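Local coordinates for putative Glycosidase (PDB 3R67), which is a putative glycosidase, a single-chain protein rich in beta strand, probably with a five-bladed beta-propeller fold, at residues Lys199-Val211 with Trp220-Ile234. Residues are numbered along the deposited sequence; the frame is centred on the assembly and turned at random.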
loop_
_atom_site.group_PDB
_atom_site.type_symbol
_atom_site.label_atom_id
_atom_site.label_comp_id
_atom_site.label_asym_id
_atom_site.label_seq_id
_atom_site.Cartn_x
_atom_site.Cartn_y
_atom_site.Cartn_z
ATOM N N LYS A 199 -5.572 21.674 3.394
ATOM C CA LYS A 199 -5.879 20.504 2.564
ATOM C C LYS A 199 -5.248 19.218 3.087
ATOM O O LYS A 199 -4.272 19.250 3.846
ATOM C CB LYS A 199 -5.348 20.725 1.124
ATOM C CG LYS A 199 -5.931 21.870 0.325
ATOM C CD LYS A 199 -5.095 22.025 -0.954
ATOM C CE LYS A 199 -5.510 23.158 -1.860
ATOM N NZ LYS A 199 -5.318 24.491 -1.227
ATOM N N TYR A 200 -5.772 18.085 2.617
ATOM C CA TYR A 200 -5.223 16.757 2.806
ATOM C C TYR A 200 -4.421 16.450 1.566
ATOM O O TYR A 200 -4.753 16.965 0.495
ATOM C CB TYR A 200 -6.311 15.729 3.090
ATOM C CG TYR A 200 -7.119 16.042 4.323
ATOM C CD1 TYR A 200 -6.559 15.931 5.592
ATOM C CD2 TYR A 200 -8.471 16.357 4.231
ATOM C CE1 TYR A 200 -7.308 16.177 6.737
ATOM C CE2 TYR A 200 -9.232 16.608 5.371
ATOM C CZ TYR A 200 -8.642 16.519 6.623
ATOM O OH TYR A 200 -9.372 16.753 7.760
ATOM N N TRP A 201 -3.342 15.678 1.698
ATOM C CA TRP A 201 -2.424 15.405 0.587
ATOM C C TRP A 201 -2.130 13.931 0.421
ATOM O O TRP A 201 -2.063 13.196 1.411
ATOM C CB TRP A 201 -1.094 16.145 0.852
ATOM C CG TRP A 201 -1.217 17.644 0.880
ATOM C CD1 TRP A 201 -1.713 18.407 1.897
ATOM C CD2 TRP A 201 -0.804 18.558 -0.140
ATOM N NE1 TRP A 201 -1.693 19.736 1.545
ATOM C CE2 TRP A 201 -1.141 19.859 0.300
ATOM C CE3 TRP A 201 -0.189 18.404 -1.398
ATOM C CZ2 TRP A 201 -0.869 21.002 -0.462
ATOM C CZ3 TRP A 201 0.069 19.539 -2.159
ATOM C CH2 TRP A 201 -0.279 20.817 -1.695
HETATM N N MSE A 202 -1.904 13.500 -0.833
HETATM C CA MSE A 202 -1.482 12.117 -1.086
HETATM C C MSE A 202 -0.564 11.991 -2.287
HETATM O O MSE A 202 -0.732 12.686 -3.283
HETATM C CB MSE A 202 -2.659 11.150 -1.303
HETATM C CG MSE A 202 -3.424 11.354 -2.609
HETATM SE SE MSE A 202 -4.755 9.965 -2.921
HETATM C CE MSE A 202 -5.220 9.834 -1.285
ATOM N N TYR A 203 0.351 11.029 -2.205
ATOM C CA TYR A 203 1.185 10.567 -3.303
ATOM C C TYR A 203 0.499 9.359 -3.855
ATOM O O TYR A 203 0.024 8.543 -3.062
ATOM C CB TYR A 203 2.626 10.279 -2.852
ATOM C CG TYR A 203 3.310 11.475 -2.242
ATOM C CD1 TYR A 203 3.961 12.414 -3.040
ATOM C CD2 TYR A 203 3.301 11.679 -0.863
ATOM C CE1 TYR A 203 4.560 13.540 -2.485
ATOM C CE2 TYR A 203 3.914 12.796 -0.298
ATOM C CZ TYR A 203 4.533 13.725 -1.115
ATOM O OH TYR A 203 5.120 14.831 -0.567
ATOM N N TRP A 204 0.355 9.254 -5.171
ATOM C CA TRP A 204 -0.278 8.067 -5.716
ATOM C C TRP A 204 0.356 7.742 -7.063
ATOM O O TRP A 204 0.865 8.632 -7.741
ATOM C CB TRP A 204 -1.821 8.246 -5.833
ATOM C CG TRP A 204 -2.220 9.192 -6.923
ATOM C CD1 TRP A 204 -2.293 10.554 -6.850
ATOM C CD2 TRP A 204 -2.518 8.842 -8.276
ATOM N NE1 TRP A 204 -2.617 11.077 -8.083
ATOM C CE2 TRP A 204 -2.737 10.048 -8.983
ATOM C CE3 TRP A 204 -2.596 7.622 -8.973
ATOM C CZ2 TRP A 204 -3.070 10.065 -10.338
ATOM C CZ3 TRP A 204 -2.879 7.647 -10.328
ATOM C CH2 TRP A 204 -3.117 8.856 -10.994
ATOM N N GLY A 205 0.274 6.488 -7.462
ATOM C CA GLY A 205 0.775 6.077 -8.760
ATOM C C GLY A 205 1.589 4.816 -8.743
ATOM O O GLY A 205 2.049 4.363 -7.684
ATOM N N GLU A 206 1.763 4.256 -9.944
ATOM C CA GLU A 206 2.511 3.033 -10.222
ATOM C C GLU A 206 3.645 3.347 -11.216
ATOM O O GLU A 206 4.818 3.133 -10.897
ATOM C CB GLU A 206 1.549 1.963 -10.767
ATOM C CG GLU A 206 2.202 0.628 -11.072
ATOM C CD GLU A 206 1.442 -0.262 -12.036
ATOM O OE1 GLU A 206 0.688 0.271 -12.883
ATOM O OE2 GLU A 206 1.682 -1.491 -12.008
ATOM N N LYS A 207 3.291 3.875 -12.404
ATOM C CA LYS A 207 4.241 4.221 -13.465
ATOM C C LYS A 207 4.991 5.529 -13.177
ATOM O O LYS A 207 5.989 5.801 -13.829
ATOM C CB LYS A 207 3.539 4.348 -14.838
ATOM C CG LYS A 207 3.446 3.067 -15.661
ATOM C CD LYS A 207 2.322 2.142 -15.205
ATOM C CE LYS A 207 2.242 0.886 -16.043
ATOM N NZ LYS A 207 1.068 0.054 -15.670
ATOM N N PHE A 208 4.470 6.356 -12.274
ATOM C CA PHE A 208 5.017 7.651 -11.843
ATOM C C PHE A 208 4.248 8.074 -10.623
ATOM O O PHE A 208 3.189 7.512 -10.364
ATOM C CB PHE A 208 4.973 8.735 -12.960
ATOM C CG PHE A 208 3.597 8.934 -13.550
ATOM C CD1 PHE A 208 2.675 9.778 -12.938
ATOM C CD2 PHE A 208 3.221 8.273 -14.713
ATOM C CE1 PHE A 208 1.394 9.935 -13.462
ATOM C CE2 PHE A 208 1.935 8.428 -15.241
ATOM C CZ PHE A 208 1.032 9.261 -14.617
ATOM N N VAL A 209 4.739 9.073 -9.890
ATOM C CA VAL A 209 4.062 9.530 -8.683
ATOM C C VAL A 209 3.461 10.904 -8.965
ATOM O O VAL A 209 4.155 11.825 -9.395
ATOM C CB VAL A 209 4.998 9.542 -7.442
ATOM C CG1 VAL A 209 4.276 10.058 -6.210
ATOM C CG2 VAL A 209 5.587 8.158 -7.173
ATOM N N ASN A 210 2.153 11.015 -8.727
ATOM C CA ASN A 210 1.415 12.270 -8.813
ATOM C C ASN A 210 1.041 12.682 -7.392
ATOM O O ASN A 210 1.084 11.851 -6.487
ATOM C CB ASN A 210 0.175 12.127 -9.741
ATOM C CG ASN A 210 -0.736 13.342 -9.814
ATOM O OD1 ASN A 210 -1.873 13.316 -9.357
ATOM N ND2 ASN A 210 -0.234 14.459 -10.288
ATOM N N VAL A 211 0.705 13.957 -7.185
ATOM C CA VAL A 211 0.255 14.455 -5.886
ATOM C C VAL A 211 -1.188 14.903 -6.054
ATOM O O VAL A 211 -1.511 15.611 -7.008
ATOM C CB VAL A 211 1.161 15.572 -5.296
ATOM C CG1 VAL A 211 0.581 16.134 -3.993
ATOM C CG2 VAL A 211 2.591 15.073 -5.083
ATOM N N TRP A 220 -10.734 13.343 -4.165
ATOM C CA TRP A 220 -9.351 13.735 -4.379
ATOM C C TRP A 220 -9.186 14.343 -5.753
ATOM O O TRP A 220 -9.805 13.897 -6.713
ATOM C CB TRP A 220 -8.419 12.525 -4.193
ATOM C CG TRP A 220 -8.396 12.048 -2.772
ATOM C CD1 TRP A 220 -9.277 11.188 -2.175
ATOM C CD2 TRP A 220 -7.489 12.466 -1.745
ATOM N NE1 TRP A 220 -8.956 11.025 -0.850
ATOM C CE2 TRP A 220 -7.876 11.817 -0.552
ATOM C CE3 TRP A 220 -6.365 13.310 -1.724
ATOM C CZ2 TRP A 220 -7.173 11.975 0.645
ATOM C CZ3 TRP A 220 -5.685 13.483 -0.530
ATOM C CH2 TRP A 220 -6.086 12.820 0.635
ATOM N N GLU A 221 -8.338 15.368 -5.837
ATOM C CA GLU A 221 -8.087 16.105 -7.061
ATOM C C GLU A 221 -6.597 15.995 -7.487
ATOM O O GLU A 221 -5.747 16.636 -6.860
ATOM C CB GLU A 221 -8.490 17.574 -6.853
ATOM C CG GLU A 221 -8.359 18.431 -8.092
ATOM C CD GLU A 221 -8.621 19.898 -7.840
ATOM O OE1 GLU A 221 -7.717 20.580 -7.308
ATOM O OE2 GLU A 221 -9.723 20.372 -8.193
ATOM N N PRO A 222 -6.272 15.212 -8.555
ATOM C CA PRO A 222 -4.872 15.131 -9.019
ATOM C C PRO A 222 -4.332 16.487 -9.461
ATOM O O PRO A 222 -5.040 17.244 -10.139
ATOM C CB PRO A 222 -4.947 14.169 -10.216
ATOM C CG PRO A 222 -6.218 13.401 -10.021
ATOM C CD PRO A 222 -7.162 14.384 -9.398
HETATM N N MSE A 223 -3.086 16.811 -9.072
HETATM C CA MSE A 223 -2.491 18.096 -9.456
HETATM C C MSE A 223 -1.990 18.010 -10.876
HETATM O O MSE A 223 -1.387 17.007 -11.259
HETATM C CB MSE A 223 -1.379 18.508 -8.498
HETATM C CG MSE A 223 -1.919 18.845 -7.102
HETATM SE SE MSE A 223 -0.559 19.414 -5.876
HETATM C CE MSE A 223 -0.049 21.068 -6.774
ATOM N N LEU A 224 -2.293 19.055 -11.675
ATOM C CA LEU A 224 -1.970 19.096 -13.093
ATOM C C LEU A 224 -0.944 20.172 -13.412
ATOM O O LEU A 224 -0.852 21.166 -12.693
ATOM C CB LEU A 224 -3.246 19.352 -13.919
ATOM C CG LEU A 224 -4.465 18.435 -13.693
ATOM C CD1 LEU A 224 -5.630 18.868 -14.562
ATOM C CD2 LEU A 224 -4.151 16.962 -13.972
ATOM N N ASP A 225 -0.167 19.972 -14.494
ATOM C CA ASP A 225 0.797 20.959 -14.976
ATOM C C ASP A 225 0.052 21.992 -15.867
ATOM O O ASP A 225 -1.172 21.901 -16.024
ATOM C CB ASP A 225 1.976 20.282 -15.727
ATOM C CG ASP A 225 1.661 19.525 -17.017
ATOM O OD1 ASP A 225 0.584 19.773 -17.616
ATOM O OD2 ASP A 225 2.521 18.741 -17.468
ATOM N N GLU A 226 0.805 22.960 -16.455
ATOM C CA GLU A 226 0.342 24.046 -17.347
ATOM C C GLU A 226 -0.486 23.494 -18.539
ATOM O O GLU A 226 -1.434 24.156 -18.965
ATOM C CB GLU A 226 1.580 24.827 -17.861
ATOM C CG GLU A 226 1.399 25.761 -19.050
ATOM C CD GLU A 226 2.626 25.854 -19.945
ATOM O OE1 GLU A 226 3.518 24.976 -19.852
ATOM O OE2 GLU A 226 2.653 26.757 -20.809
ATOM N N LYS A 227 -0.133 22.289 -19.049
ATOM C CA LYS A 227 -0.791 21.627 -20.186
ATOM C C LYS A 227 -2.030 20.789 -19.770
ATOM O O LYS A 227 -2.723 20.264 -20.648
ATOM C CB LYS A 227 0.205 20.703 -20.917
ATOM C CG LYS A 227 1.398 21.418 -21.552
ATOM N N GLY A 228 -2.296 20.670 -18.464
ATOM C CA GLY A 228 -3.422 19.895 -17.945
ATOM C C GLY A 228 -3.123 18.416 -17.744
ATOM O O GLY A 228 -4.030 17.622 -17.484
ATOM N N ASP A 229 -1.843 18.035 -17.858
ATOM C CA ASP A 229 -1.364 16.669 -17.655
ATOM C C ASP A 229 -0.977 16.477 -16.205
ATOM O O ASP A 229 -0.685 17.465 -15.535
ATOM C CB ASP A 229 -0.165 16.387 -18.583
ATOM C CG ASP A 229 -0.471 16.580 -20.056
ATOM O OD1 ASP A 229 -1.570 16.158 -20.498
ATOM O OD2 ASP A 229 0.396 17.131 -20.773
ATOM N N PHE A 230 -0.951 15.232 -15.711
ATOM C CA PHE A 230 -0.558 15.003 -14.324
ATOM C C PHE A 230 0.809 15.551 -13.993
ATOM O O PHE A 230 1.749 15.404 -14.780
ATOM C CB PHE A 230 -0.534 13.513 -13.946
ATOM C CG PHE A 230 -1.831 12.761 -13.986
ATOM C CD1 PHE A 230 -2.912 13.168 -13.211
ATOM C CD2 PHE A 230 -1.927 11.555 -14.668
ATOM C CE1 PHE A 230 -4.106 12.454 -13.223
ATOM C CE2 PHE A 230 -3.102 10.818 -14.641
ATOM C CZ PHE A 230 -4.188 11.272 -13.918
ATOM N N LEU A 231 0.922 16.139 -12.807
ATOM C CA LEU A 231 2.197 16.565 -12.259
ATOM C C LEU A 231 2.947 15.305 -11.811
ATOM O O LEU A 231 2.384 14.500 -11.061
ATOM C CB LEU A 231 1.962 17.558 -11.112
ATOM C CG LEU A 231 3.187 18.135 -10.439
ATOM C CD1 LEU A 231 3.942 19.068 -11.379
ATOM C CD2 LEU A 231 2.788 18.898 -9.195
ATOM N N LYS A 232 4.148 15.076 -12.343
ATOM C CA LYS A 232 4.953 13.898 -12.021
ATOM C C LYS A 232 6.110 14.314 -11.097
ATOM O O LYS A 232 7.080 14.919 -11.553
ATOM C CB LYS A 232 5.459 13.243 -13.316
ATOM C CG LYS A 232 4.353 12.764 -14.242
ATOM C CD LYS A 232 4.931 12.132 -15.494
ATOM C CE LYS A 232 3.859 11.559 -16.387
ATOM N NZ LYS A 232 4.457 10.883 -17.569
ATOM N N VAL A 233 5.993 14.040 -9.800
ATOM C CA VAL A 233 6.998 14.486 -8.833
ATOM C C VAL A 233 8.132 13.438 -8.717
ATOM O O VAL A 233 9.234 13.775 -8.289
ATOM C CB VAL A 233 6.386 14.814 -7.448
ATOM C CG1 VAL A 233 5.399 15.962 -7.566
ATOM C CG2 VAL A 233 5.733 13.598 -6.776
ATOM N N ILE A 234 7.861 12.192 -9.119
ATOM C CA ILE A 234 8.806 11.064 -9.162
ATOM C C ILE A 234 8.489 10.261 -10.400
ATOM O O ILE A 234 7.325 9.934 -10.642
ATOM C CB ILE A 234 8.757 10.195 -7.859
ATOM C CG1 ILE A 234 9.479 10.869 -6.699
ATOM C CG2 ILE A 234 9.358 8.808 -8.056
ATOM C CD1 ILE A 234 9.226 10.127 -5.382
#
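The Asn-210 amide donates through ND2 to the backbone carbonyls of Leu-231 and Met-223, at the edge strand of what is probably one blade of a five-bladed beta-propeller, as in relatives of the beta-fructosidase clan. Strand 199-204 pairs with 210-214, which pairs in turn with the short strand 221-222; the chain then turns through Asp-225 to Gly-228 and comes back along Val-209. With CG anti to the backbone N (chi1 175°), the Asn-210 amide is laid between the two limbs of this loop. Its ND2 lies 2.7 Å from Leu-231 O and 3.0 Å from Met-223 O, using a lone pair of each and staying close to the amide plane, while OD1 accepts from Trp-204 NE1. Three bonds thus fix the rotation of the amide; Leu-231 N also donates to Met-223 O.

Trp-204 and Phe-230 flank this amide, and Phe-208 continues the cluster. The six-membered edge of Trp-204 points at one face of Phe-230 in a T-shaped pair, planes at 83°, and Phe-172 stacks on Phe-230 from outside the two segments. The CD2 side of Phe-230 meets the edge of Phe-208 at CZ. Over a face of Phe-208 runs the extended Lys-232 chain: CE sits centrally, 3.7 Å from the ring centroid, and NZ lies off-centre in a cation-pi contact.

Farther along, selenomethionine Met-202 bends at chi3 (38°), which lays its methyl CE over the face of the Trp-220 six-membered ring, 3.3 Å from the centroid, with SE also above that face; the selenium of Met-223 approaches Trp-201 obliquely. Val-209 is gripped through its backbone, N donating to Ile-234 O and O accepting from Val-233 N. Beside that pair of bonds, Val-233 CG1 packs 3.9 Å from Val-211 CG2.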